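Local coordinates for alpha-glucosidase ([Eubacterium] rectale, PDB 6PNR), which probably hydrolyses alpha-sulfoquinovosides, releasing sulfoquinovose, the sugar of sulfolipid head groups, as a family 31 glycoside hydrolase, at residues 571-576 and 591-596. Sequence-based numbering, arbitrary orientation.
Sequences PVQRPL and YEYLFG. With SO4 (sulfate ion), chain D.
Gln-573 sets NE2 over the centre of one face of the Tyr-593 ring, 3.3 Å above its plane, the amide tilted 58° to the ring, so that the amide nitrogen packs on the ring face. Tyr-593 CG sits between its own N and carbonyl carbon (chi1 61°), which brings the ring under the extended glutamine. Beside it, Val-572 CG1 meets Phe-595 CE1 at 3.5 Å, the two side chains running side by side. Gln-573 and Phe-595 share one face of the sheet, Arg-574 and Leu-594 the opposite one. The extended arginine places its guanidinium over Gly-596, whose CA is 3.7 Å from CZ, while Arg-574 NE binds Pro-571 O at 2.8 Å. Its ends reach Glu-564 (salt bridge from NH2) and His-579 (from NH1); an alanine at Arg-574 would probably leave Glu-564 without its charge mate and Pro-571 O without this donor. Leu-594 CD2 lies 4.1 Å from Leu-576 CD1. In the backbone, Arg-574 and Leu-594 form an antiparallel hydrogen-bonded pair (Arg-574 N to Leu-594 O 2.9 Å, Leu-594 N to Arg-574 O 2.8 Å), and Gly-596 N adds a bond to Val-572 O. A water links Leu-576 N to Glu-592 O. Strand 573-574 is outermost, within this chain, in the antiparallel sheet of the C-terminal family region: 593-595 pairs on with antiparallel strand 599-601, helix 469-481 touches Gln-573 and Tyr-593, and helix 538-568 packs on Val-572 and Phe-595.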
loop_
_atom_site.group_PDB
_atom_site.type_symbol
_atom_site.label_atom_id
_atom_site.label_comp_id
_atom_site.label_asym_id
_atom_site.label_seq_id
_atom_site.Cartn_x
_atom_site.Cartn_y
_atom_site.Cartn_z
ATOM N N PRO A 571 -9.451 -25.215 -24.254
ATOM C CA PRO A 571 -8.022 -24.878 -24.189
ATOM C C PRO A 571 -7.156 -26.124 -24.074
ATOM O O PRO A 571 -7.593 -27.174 -23.601
ATOM C CB PRO A 571 -7.916 -24.008 -22.929
ATOM C CG PRO A 571 -9.087 -24.433 -22.059
ATOM C CD PRO A 571 -10.193 -24.816 -23.039
ATOM N N VAL A 572 -5.904 -25.998 -24.520
ATOM C CA VAL A 572 -4.972 -27.117 -24.396
ATOM C C VAL A 572 -4.725 -27.451 -22.925
ATOM O O VAL A 572 -4.705 -28.624 -22.535
ATOM C CB VAL A 572 -3.664 -26.811 -25.141
ATOM C CG1 VAL A 572 -2.659 -27.922 -24.910
ATOM C CG2 VAL A 572 -3.937 -26.638 -26.633
ATOM N N GLN A 573 -4.530 -26.436 -22.088
ATOM C CA GLN A 573 -4.309 -26.620 -20.656
ATOM C C GLN A 573 -5.610 -26.261 -19.953
ATOM O O GLN A 573 -6.020 -25.097 -19.966
ATOM C CB GLN A 573 -3.148 -25.753 -20.154
ATOM C CG GLN A 573 -1.817 -26.099 -20.827
ATOM C CD GLN A 573 -0.660 -25.227 -20.343
ATOM O OE1 GLN A 573 -0.121 -24.421 -21.097
ATOM N NE2 GLN A 573 -0.268 -25.403 -19.088
ATOM N N ARG A 574 -6.250 -27.263 -19.336
ATOM C CA ARG A 574 -7.604 -27.200 -18.804
ATOM C C ARG A 574 -7.613 -27.369 -17.295
ATOM O O ARG A 574 -6.811 -28.132 -16.744
ATOM C CB ARG A 574 -8.480 -28.305 -19.418
ATOM C CG ARG A 574 -8.340 -28.381 -20.916
ATOM C CD ARG A 574 -9.065 -29.553 -21.540
ATOM N NE ARG A 574 -8.773 -29.601 -22.976
ATOM C CZ ARG A 574 -9.293 -30.478 -23.828
ATOM N NH1 ARG A 574 -10.154 -31.397 -23.397
ATOM N NH2 ARG A 574 -8.944 -30.438 -25.111
ATOM N N PRO A 575 -8.523 -26.695 -16.603
ATOM C CA PRO A 575 -8.650 -26.916 -15.163
ATOM C C PRO A 575 -9.281 -28.273 -14.899
ATOM O O PRO A 575 -10.020 -28.815 -15.726
ATOM C CB PRO A 575 -9.556 -25.768 -14.708
ATOM C CG PRO A 575 -10.367 -25.442 -15.899
ATOM C CD PRO A 575 -9.491 -25.701 -17.101
ATOM N N LEU A 576 -8.958 -28.840 -13.741
ATOM C CA LEU A 576 -9.430 -30.193 -13.468
ATOM C C LEU A 576 -10.952 -30.280 -13.532
ATOM O O LEU A 576 -11.493 -31.289 -14.000
ATOM C CB LEU A 576 -8.907 -30.658 -12.112
ATOM C CG LEU A 576 -7.623 -31.487 -12.094
ATOM C CD1 LEU A 576 -6.443 -30.763 -12.768
ATOM C CD2 LEU A 576 -7.266 -31.846 -10.655
ATOM N N TYR A 591 -2.406 -25.431 -9.563
ATOM C CA TYR A 591 -1.066 -25.806 -10.006
ATOM C C TYR A 591 -1.019 -27.227 -10.570
ATOM O O TYR A 591 0.070 -27.790 -10.754
ATOM C CB TYR A 591 -0.057 -25.610 -8.864
ATOM C CG TYR A 591 0.008 -24.159 -8.388
ATOM C CD1 TYR A 591 0.344 -23.134 -9.261
ATOM C CD2 TYR A 591 -0.282 -23.821 -7.078
ATOM C CE1 TYR A 591 0.397 -21.806 -8.832
ATOM C CE2 TYR A 591 -0.221 -22.506 -6.636
ATOM C CZ TYR A 591 0.121 -21.509 -7.511
ATOM O OH TYR A 591 0.146 -20.206 -7.073
ATOM N N GLU A 592 -2.171 -27.816 -10.858
ATOM C CA GLU A 592 -2.274 -28.953 -11.763
ATOM C C GLU A 592 -3.185 -28.559 -12.919
ATOM O O GLU A 592 -4.073 -27.717 -12.760
ATOM C CB GLU A 592 -2.850 -30.208 -11.068
ATOM C CG GLU A 592 -2.319 -30.434 -9.653
ATOM C CD GLU A 592 -2.829 -31.724 -9.043
ATOM O OE1 GLU A 592 -3.881 -32.221 -9.502
ATOM O OE2 GLU A 592 -2.180 -32.238 -8.108
ATOM N N TYR A 593 -2.969 -29.176 -14.077
ATOM C CA TYR A 593 -3.849 -28.972 -15.221
ATOM C C TYR A 593 -4.017 -30.273 -15.994
ATOM O O TYR A 593 -3.146 -31.146 -15.963
ATOM C CB TYR A 593 -3.328 -27.866 -16.168
ATOM C CG TYR A 593 -1.965 -28.109 -16.800
ATOM C CD1 TYR A 593 -0.791 -27.695 -16.163
ATOM C CD2 TYR A 593 -1.850 -28.715 -18.045
ATOM C CE1 TYR A 593 0.465 -27.900 -16.756
ATOM C CE2 TYR A 593 -0.612 -28.930 -18.637
ATOM C CZ TYR A 593 0.543 -28.519 -17.995
ATOM O OH TYR A 593 1.769 -28.736 -18.598
ATOM N N LEU A 594 -5.164 -30.399 -16.673
ATOM C CA LEU A 594 -5.355 -31.471 -17.644
ATOM C C LEU A 594 -4.762 -31.017 -18.972
ATOM O O LEU A 594 -5.119 -29.948 -19.478
ATOM C CB LEU A 594 -6.840 -31.828 -17.799
ATOM C CG LEU A 594 -7.560 -32.192 -16.492
ATOM C CD1 LEU A 594 -9.072 -32.431 -16.676
ATOM C CD2 LEU A 594 -6.895 -33.399 -15.848
ATOM N N PHE A 595 -3.823 -31.799 -19.502
ATOM C CA PHE A 595 -3.210 -31.551 -20.805
ATOM C C PHE A 595 -4.084 -32.291 -21.809
ATOM O O PHE A 595 -3.879 -33.469 -22.094
ATOM C CB PHE A 595 -1.764 -32.037 -20.808
ATOM C CG PHE A 595 -1.024 -31.821 -22.106
ATOM C CD1 PHE A 595 -1.013 -30.580 -22.727
ATOM C CD2 PHE A 595 -0.278 -32.848 -22.663
ATOM C CE1 PHE A 595 -0.302 -30.377 -23.904
ATOM C CE2 PHE A 595 0.438 -32.654 -23.838
ATOM C CZ PHE A 595 0.425 -31.413 -24.456
ATOM N N GLY A 596 -5.106 -31.604 -22.306
ATOM C CA GLY A 596 -6.198 -32.289 -22.987
ATOM C C GLY A 596 -7.029 -33.103 -22.002
ATOM O O GLY A 596 -6.913 -32.973 -20.791
HETATM S S SO4 D . -3.017 -26.352 -5.722
HETATM O O1 SO4 D . -3.883 -25.219 -6.077
HETATM O O2 SO4 D . -3.771 -27.280 -4.862
HETATM O O3 SO4 D . -1.850 -25.875 -4.966
HETATM O O4 SO4 D . -2.577 -27.061 -6.938
HETATM O O HOH W 1 -6.784 -27.391 -12.363
#